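Local coordinates for protein diaminopimelate decarboxylase (Aquifex aeolicus, PDB 2P3E) that probably catalyses the pyridoxal phosphate-dependent decarboxylation of meso-diaminopimelate to L-lysine, the last step of lysine biosynthesis by the diaminopimelate route, at residues Y215-Y226 / L264-A274. Numbering follows the deposited sequence.
Sequences YREAVEKVVSLY and LLKDLLENVKA
V219 and V223 meet L265, L268 and V272 where two neighbouring outer helices of the TIM-type, pyridoxal-binding barrel pack side by side. Helices 215-226 and 264-269 run nearly parallel, with axes 9.9 Å apart and crossing at -16°. L268 is the central knob and fits a hole formed by R216, V219, E220 and V223. Its CG lies anti to the backbone N (chi1 -158°), which carries the branch across to the other helix. There CD2 comes to 3.3 Å from the carbonyl O of R216, and CG rests against CG2 of V223. V219 spreads its two methyls: CG2 takes CD2 of L265 at 3.9 Å, while CG1 touches CD2 of both L268 and L269. At the start of the contact, L264 CD2 packs on Y215 CB. R216 and E220 form a salt bridge along the outer flank of their helix.

A type I turn from L269 to V272 leads the chain on from helix 264-269. N271 folds back: its ND2 and backbone N both bond to L268 O, from the same face of the carbonyl plane. The Y226 ring packs against V272 to A274. V272 lies over one face of the tyrosine ring in a CH-pi contact, CB to centroid 4.1 Å, and its CG1 meets CD2 of Y226 at 3.5 Å. The backbone N of K273 donates to Y226 OH at 3.2 Å (155°). A274 CB touches the ring at CE1. An alanine in place of Y226 would probably leave K273 N without its hydroxyl acceptor and V272 without the ring it packs on.

Y215 OH bonds to G243 O, next to G244, which probably binds the cofactor. V222 and Y226 of helix 214-231 touch I201 of strand 196-202 and L239 of strand 238-240; V272 and A274 close on L239 from the other segment.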
ATOM      1  N   TYR B 215     -27.352  -8.753  10.802  1.00 20.57           N
ATOM      2  CA  TYR B 215     -26.923  -8.855  12.192  1.00 19.99           C
ATOM      3  C   TYR B 215     -27.888  -9.687  13.044  1.00 20.43           C
ATOM      4  O   TYR B 215     -27.456 -10.372  13.963  1.00 20.15           O
ATOM      5  CB  TYR B 215     -26.726  -7.479  12.813  1.00 20.48           C
ATOM      6  CG  TYR B 215     -25.401  -6.809  12.438  1.00 20.38           C
ATOM      7  CD1 TYR B 215     -24.211  -7.104  13.139  1.00 20.46           C
ATOM      8  CD2 TYR B 215     -25.353  -5.873  11.419  1.00 18.43           C
ATOM      9  CE1 TYR B 215     -22.978  -6.469  12.794  1.00 21.26           C
ATOM     10  CE2 TYR B 215     -24.156  -5.236  11.064  1.00 20.95           C
ATOM     11  CZ  TYR B 215     -22.970  -5.537  11.746  1.00 22.10           C
ATOM     12  OH  TYR B 215     -21.801  -4.880  11.366  1.00 21.92           O
ATOM     13  N   ARG B 216     -29.186  -9.616  12.754  1.00 20.55           N
ATOM     14  CA  ARG B 216     -30.161 -10.353  13.559  1.00 21.08           C
ATOM     15  C   ARG B 216     -29.874 -11.861  13.508  1.00 20.87           C
ATOM     16  O   ARG B 216     -29.635 -12.460  14.547  1.00 20.53           O
ATOM     17  CB  ARG B 216     -31.612 -10.036  13.158  1.00 21.29           C
ATOM     18  CG  ARG B 216     -32.622 -10.360  14.278  1.00 23.00           C
ATOM     19  CD  ARG B 216     -34.020 -10.758  13.755  1.00 26.25           C
ATOM     20  NE  ARG B 216     -33.954 -11.943  12.903  1.00 28.55           N
ATOM     21  CZ  ARG B 216     -33.904 -13.201  13.338  1.00 30.12           C
ATOM     22  NH1 ARG B 216     -33.936 -13.490  14.643  1.00 29.83           N
ATOM     23  NH2 ARG B 216     -33.806 -14.181  12.454  1.00 29.98           N
ATOM     24  N   GLU B 217     -29.848 -12.445  12.305  1.00 20.94           N
ATOM     25  CA  GLU B 217     -29.627 -13.888  12.141  1.00 21.75           C
ATOM     26  C   GLU B 217     -28.263 -14.287  12.677  1.00 21.21           C
ATOM     27  O   GLU B 217     -28.132 -15.316  13.340  1.00 20.65           O
ATOM     28  CB  GLU B 217     -29.761 -14.345  10.672  1.00 22.30           C
ATOM     29  CG  GLU B 217     -29.577 -15.881  10.492  1.00 25.15           C
ATOM     30  CD  GLU B 217     -29.700 -16.358   9.042  1.00 27.34           C
ATOM     31  OE1 GLU B 217     -29.817 -15.522   8.119  1.00 27.07           O
ATOM     32  OE2 GLU B 217     -29.673 -17.599   8.832  1.00 31.61           O
ATOM     33  N   ALA B 218     -27.262 -13.459  12.383  1.00 20.47           N
ATOM     34  CA  ALA B 218     -25.887 -13.698  12.829  1.00 20.76           C
ATOM     35  C   ALA B 218     -25.816 -13.812  14.338  1.00 20.23           C
ATOM     36  O   ALA B 218     -25.320 -14.810  14.871  1.00 20.38           O
ATOM     37  CB  ALA B 218     -24.953 -12.577  12.323  1.00 20.55           C
ATOM     38  N   VAL B 219     -26.311 -12.783  15.023  1.00 19.76           N
ATOM     39  CA  VAL B 219     -26.319 -12.755  16.485  1.00 19.52           C
ATOM     40  C   VAL B 219     -27.238 -13.851  17.069  1.00 19.52           C
ATOM     41  O   VAL B 219     -26.938 -14.412  18.119  1.00 19.35           O
ATOM     42  CB  VAL B 219     -26.663 -11.320  17.032  1.00 19.56           C
ATOM     43  CG1 VAL B 219     -26.795 -11.306  18.546  1.00 19.09           C
ATOM     44  CG2 VAL B 219     -25.584 -10.304  16.583  1.00 18.91           C
ATOM     45  N   GLU B 220     -28.327 -14.164  16.371  1.00 19.45           N
ATOM     46  CA  GLU B 220     -29.211 -15.268  16.779  1.00 20.79           C
ATOM     47  C   GLU B 220     -28.431 -16.574  16.859  1.00 20.08           C
ATOM     48  O   GLU B 220     -28.524 -17.296  17.845  1.00 20.33           O
ATOM     49  CB  GLU B 220     -30.390 -15.398  15.819  1.00 21.05           C
ATOM     50  CG  GLU B 220     -31.379 -16.477  16.184  1.00 26.24           C
ATOM     51  CD  GLU B 220     -32.256 -16.849  15.003  1.00 32.62           C
ATOM     52  OE1 GLU B 220     -31.705 -17.358  13.992  1.00 36.59           O
ATOM     53  OE2 GLU B 220     -33.489 -16.633  15.074  1.00 33.66           O
ATOM     54  N   LYS B 221     -27.622 -16.844  15.841  1.00 20.44           N
ATOM     55  CA  LYS B 221     -26.768 -18.040  15.832  1.00 20.98           C
ATOM     56  C   LYS B 221     -25.800 -18.059  17.007  1.00 20.33           C
ATOM     57  O   LYS B 221     -25.584 -19.101  17.624  1.00 20.70           O
ATOM     58  CB  LYS B 221     -25.978 -18.142  14.516  1.00 21.20           C
ATOM     59  CG  LYS B 221     -26.809 -18.163  13.241  1.00 24.27           C
ATOM     60  CD  LYS B 221     -27.603 -19.434  13.081  1.00 29.33           C
ATOM     61  CE  LYS B 221     -28.301 -19.465  11.711  1.00 30.99           C
ATOM     62  NZ  LYS B 221     -29.072 -20.740  11.584  1.00 33.31           N
ATOM     63  N   VAL B 222     -25.196 -16.907  17.299  1.00 19.76           N
ATOM     64  CA  VAL B 222     -24.275 -16.793  18.426  1.00 19.76           C
ATOM     65  C   VAL B 222     -24.986 -16.995  19.764  1.00 19.40           C
ATOM     66  O   VAL B 222     -24.446 -17.654  20.666  1.00 18.83           O
ATOM     67  CB  VAL B 222     -23.495 -15.453  18.405  1.00 19.81           C
ATOM     68  CG1 VAL B 222     -22.795 -15.214  19.741  1.00 21.33           C
ATOM     69  CG2 VAL B 222     -22.464 -15.475  17.268  1.00 21.05           C
ATOM     70  N   VAL B 223     -26.198 -16.439  19.877  1.00 19.38           N
ATOM     71  CA  VAL B 223     -27.010 -16.574  21.097  1.00 19.70           C
ATOM     72  C   VAL B 223     -27.370 -18.049  21.318  1.00 19.45           C
ATOM     73  O   VAL B 223     -27.278 -18.558  22.440  1.00 19.52           O
ATOM     74  CB  VAL B 223     -28.298 -15.695  21.045  1.00 19.73           C
ATOM     75  CG1 VAL B 223     -29.306 -16.094  22.159  1.00 19.47           C
ATOM     76  CG2 VAL B 223     -27.936 -14.227  21.175  1.00 20.59           C
ATOM     77  N   SER B 224     -27.773 -18.725  20.248  1.00 19.69           N
ATOM     78  CA  SER B 224     -28.020 -20.176  20.304  1.00 20.12           C
ATOM     79  C   SER B 224     -26.776 -20.975  20.700  1.00 19.60           C
ATOM     80  O   SER B 224     -26.877 -21.902  21.511  1.00 18.47           O
ATOM     81  CB  SER B 224     -28.564 -20.692  18.975  1.00 20.30           C
ATOM     82  OG  SER B 224     -29.739 -19.951  18.649  1.00 24.47           O
ATOM     83  N   LEU B 225     -25.618 -20.637  20.122  1.00 18.83           N
ATOM     84  CA  LEU B 225     -24.369 -21.286  20.535  1.00 18.85           C
ATOM     85  C   LEU B 225     -24.087 -21.026  22.015  1.00 18.99           C
ATOM     86  O   LEU B 225     -23.676 -21.932  22.742  1.00 19.28           O
ATOM     87  CB  LEU B 225     -23.162 -20.824  19.693  1.00 18.79           C
ATOM     88  CG  LEU B 225     -21.805 -21.493  20.022  1.00 19.07           C
ATOM     89  CD1 LEU B 225     -21.837 -23.026  19.852  1.00 18.02           C
ATOM     90  CD2 LEU B 225     -20.706 -20.897  19.144  1.00 20.25           C
ATOM     91  N   TYR B 226     -24.299 -19.788  22.449  1.00 19.27           N
ATOM     92  CA  TYR B 226     -24.110 -19.415  23.851  1.00 20.11           C
ATOM     93  C   TYR B 226     -24.973 -20.296  24.766  1.00 20.69           C
ATOM     94  O   TYR B 226     -24.485 -20.831  25.762  1.00 20.51           O
ATOM     95  CB  TYR B 226     -24.455 -17.942  24.033  1.00 19.93           C
ATOM     96  CG  TYR B 226     -24.649 -17.481  25.459  1.00 20.40           C
ATOM     97  CD1 TYR B 226     -23.562 -17.084  26.232  1.00 21.02           C
ATOM     98  CD2 TYR B 226     -25.928 -17.419  26.032  1.00 21.99           C
ATOM     99  CE1 TYR B 226     -23.728 -16.629  27.531  1.00 20.69           C
ATOM    100  CE2 TYR B 226     -26.103 -16.985  27.357  1.00 21.04           C
ATOM    101  CZ  TYR B 226     -24.989 -16.581  28.079  1.00 21.87           C
ATOM    102  OH  TYR B 226     -25.111 -16.151  29.362  1.00 22.62           O
ATOM    103  N   LEU B 264     -32.354  -3.314  16.872  1.00 17.43           N
ATOM    104  CA  LEU B 264     -32.458  -4.584  16.189  1.00 18.14           C
ATOM    105  C   LEU B 264     -32.141  -5.763  17.120  1.00 17.96           C
ATOM    106  O   LEU B 264     -32.763  -6.823  17.001  1.00 18.01           O
ATOM    107  CB  LEU B 264     -31.534  -4.621  14.971  1.00 18.43           C
ATOM    108  CG  LEU B 264     -31.597  -5.892  14.099  1.00 19.81           C
ATOM    109  CD1 LEU B 264     -32.948  -6.014  13.353  1.00 21.55           C
ATOM    110  CD2 LEU B 264     -30.414  -5.955  13.134  1.00 19.75           C
ATOM    111  N   LEU B 265     -31.181  -5.579  18.034  1.00 17.43           N
ATOM    112  CA  LEU B 265     -30.649  -6.702  18.821  1.00 17.36           C
ATOM    113  C   LEU B 265     -31.146  -6.775  20.268  1.00 17.29           C
ATOM    114  O   LEU B 265     -30.835  -7.730  20.975  1.00 17.12           O
ATOM    115  CB  LEU B 265     -29.100  -6.690  18.821  1.00 17.43           C
ATOM    116  CG  LEU B 265     -28.340  -6.728  17.485  1.00 18.12           C
ATOM    117  CD1 LEU B 265     -26.831  -6.724  17.743  1.00 19.11           C
ATOM    118  CD2 LEU B 265     -28.737  -7.943  16.632  1.00 17.59           C
ATOM    119  N   LYS B 266     -31.894  -5.765  20.713  1.00 17.84           N
ATOM    120  CA  LYS B 266     -32.292  -5.665  22.122  1.00 18.09           C
ATOM    121  C   LYS B 266     -32.925  -6.967  22.625  1.00 18.22           C
ATOM    122  O   LYS B 266     -32.466  -7.553  23.607  1.00 17.23           O
ATOM    123  CB  LYS B 266     -33.267  -4.503  22.352  1.00 18.54           C
ATOM    124  CG  LYS B 266     -33.617  -4.311  23.837  1.00 21.54           C
ATOM    125  CD  LYS B 266     -34.926  -3.564  24.041  1.00 25.44           C
ATOM    126  CE  LYS B 266     -35.175  -3.327  25.547  1.00 27.52           C
ATOM    127  NZ  LYS B 266     -36.098  -2.182  25.737  1.00 30.84           N
ATOM    128  N   ASP B 267     -33.965  -7.420  21.932  1.00 18.14           N
ATOM    129  CA  ASP B 267     -34.731  -8.565  22.417  1.00 19.51           C
ATOM    130  C   ASP B 267     -33.894  -9.844  22.376  1.00 19.29           C
ATOM    131  O   ASP B 267     -33.931 -10.648  23.305  1.00 19.38           O
ATOM    132  CB  ASP B 267     -36.043  -8.714  21.653  1.00 19.42           C
ATOM    133  CG  ASP B 267     -37.038  -7.605  21.981  1.00 21.44           C
ATOM    134  OD1 ASP B 267     -36.797  -6.786  22.888  1.00 21.92           O
ATOM    135  OD2 ASP B 267     -38.073  -7.529  21.302  1.00 27.31           O
ATOM    136  N   LEU B 268     -33.118  -9.996  21.309  1.00 19.88           N
ATOM    137  CA  LEU B 268     -32.182 -11.094  21.178  1.00 20.23           C
ATOM    138  C   LEU B 268     -31.179 -11.155  22.339  1.00 19.89           C
ATOM    139  O   LEU B 268     -30.952 -12.227  22.899  1.00 19.54           O
ATOM    140  CB  LEU B 268     -31.471 -10.980  19.830  1.00 20.81           C
ATOM    141  CG  LEU B 268     -30.808 -12.161  19.140  1.00 23.31           C
ATOM    142  CD1 LEU B 268     -31.681 -13.432  19.152  1.00 25.59           C
ATOM    143  CD2 LEU B 268     -30.466 -11.757  17.699  1.00 22.70           C
ATOM    144  N   LEU B 269     -30.604 -10.009  22.710  1.00 19.86           N
ATOM    145  CA  LEU B 269     -29.582  -9.949  23.765  1.00 20.45           C
ATOM    146  C   LEU B 269     -30.158 -10.030  25.179  1.00 21.39           C
ATOM    147  O   LEU B 269     -29.424 -10.274  26.147  1.00 21.33           O
ATOM    148  CB  LEU B 269     -28.692  -8.706  23.619  1.00 20.47           C
ATOM    149  CG  LEU B 269     -27.885  -8.588  22.316  1.00 20.19           C
ATOM    150  CD1 LEU B 269     -27.152  -7.259  22.221  1.00 21.18           C
ATOM    151  CD2 LEU B 269     -26.925  -9.779  22.123  1.00 20.88           C
ATOM    152  N   GLU B 270     -31.465  -9.833  25.314  1.00 21.88           N
ATOM    153  CA  GLU B 270     -32.106 -10.062  26.605  1.00 22.38           C
ATOM    154  C   GLU B 270     -31.979 -11.530  27.046  1.00 22.26           C
ATOM    155  O   GLU B 270     -32.065 -11.823  28.242  1.00 22.80           O
ATOM    156  CB  GLU B 270     -33.557  -9.570  26.601  1.00 22.59           C
ATOM    157  CG  GLU B 270     -34.290  -9.700  27.937  1.00 26.58           C
ATOM    158  CD  GLU B 270     -33.503  -9.187  29.174  1.00 30.20           C
ATOM    159  OE1 GLU B 270     -32.920  -8.078  29.134  1.00 31.05           O
ATOM    160  OE2 GLU B 270     -33.492  -9.906  30.204  1.00 29.77           O
ATOM    161  N   ASN B 271     -31.718 -12.433  26.099  1.00 21.42           N
ATOM    162  CA  ASN B 271     -31.539 -13.854  26.399  1.00 21.48           C
ATOM    163  C   ASN B 271     -30.220 -14.184  27.097  1.00 22.20           C
ATOM    164  O   ASN B 271     -30.040 -15.296  27.578  1.00 21.90           O
ATOM    165  CB  ASN B 271     -31.613 -14.683  25.116  1.00 21.07           C
ATOM    166  CG  ASN B 271     -33.003 -14.677  24.489  1.00 20.22           C
ATOM    167  OD1 ASN B 271     -33.967 -15.160  25.084  1.00 19.25           O
ATOM    168  ND2 ASN B 271     -33.100 -14.150  23.277  1.00 17.97           N
ATOM    169  N   VAL B 272     -29.287 -13.235  27.117  1.00 22.39           N
ATOM    170  CA  VAL B 272     -27.938 -13.556  27.580  1.00 23.30           C
ATOM    171  C   VAL B 272     -27.469 -12.731  28.779  1.00 23.18           C
ATOM    172  O   VAL B 272     -27.851 -11.569  28.943  1.00 23.61           O
ATOM    173  CB  VAL B 272     -26.914 -13.509  26.414  1.00 23.71           C
ATOM    174  CG1 VAL B 272     -27.401 -14.379  25.243  1.00 24.48           C
ATOM    175  CG2 VAL B 272     -26.676 -12.105  25.959  1.00 22.30           C
ATOM    176  N   LYS B 273     -26.666 -13.361  29.626  1.00 23.58           N
ATOM    177  CA  LYS B 273     -26.080 -12.705  30.789  1.00 24.33           C
ATOM    178  C   LYS B 273     -24.685 -12.154  30.477  1.00 23.26           C
ATOM    179  O   LYS B 273     -24.158 -11.332  31.231  1.00 23.51           O
ATOM    180  CB  LYS B 273     -25.961 -13.688  31.967  1.00 24.52           C
ATOM    181  CG  LYS B 273     -27.277 -14.129  32.581  1.00 27.60           C
ATOM    182  CD  LYS B 273     -27.022 -14.838  33.929  1.00 29.77           C
ATOM    183  CE  LYS B 273     -26.414 -16.218  33.721  1.00 33.85           C
ATOM    184  NZ  LYS B 273     -26.183 -16.896  35.054  1.00 38.55           N
ATOM    185  N   ALA B 274     -24.088 -12.634  29.388  1.00 22.45           N
ATOM    186  CA  ALA B 274     -22.733 -12.251  28.993  1.00 21.57           C
ATOM    187  C   ALA B 274     -22.567 -10.749  28.751  1.00 20.87           C
ATOM    188  O   ALA B 274     -23.521 -10.061  28.383  1.00 21.12           O
ATOM    189  CB  ALA B 274     -22.305 -13.044  27.769  1.00 21.72           C
TER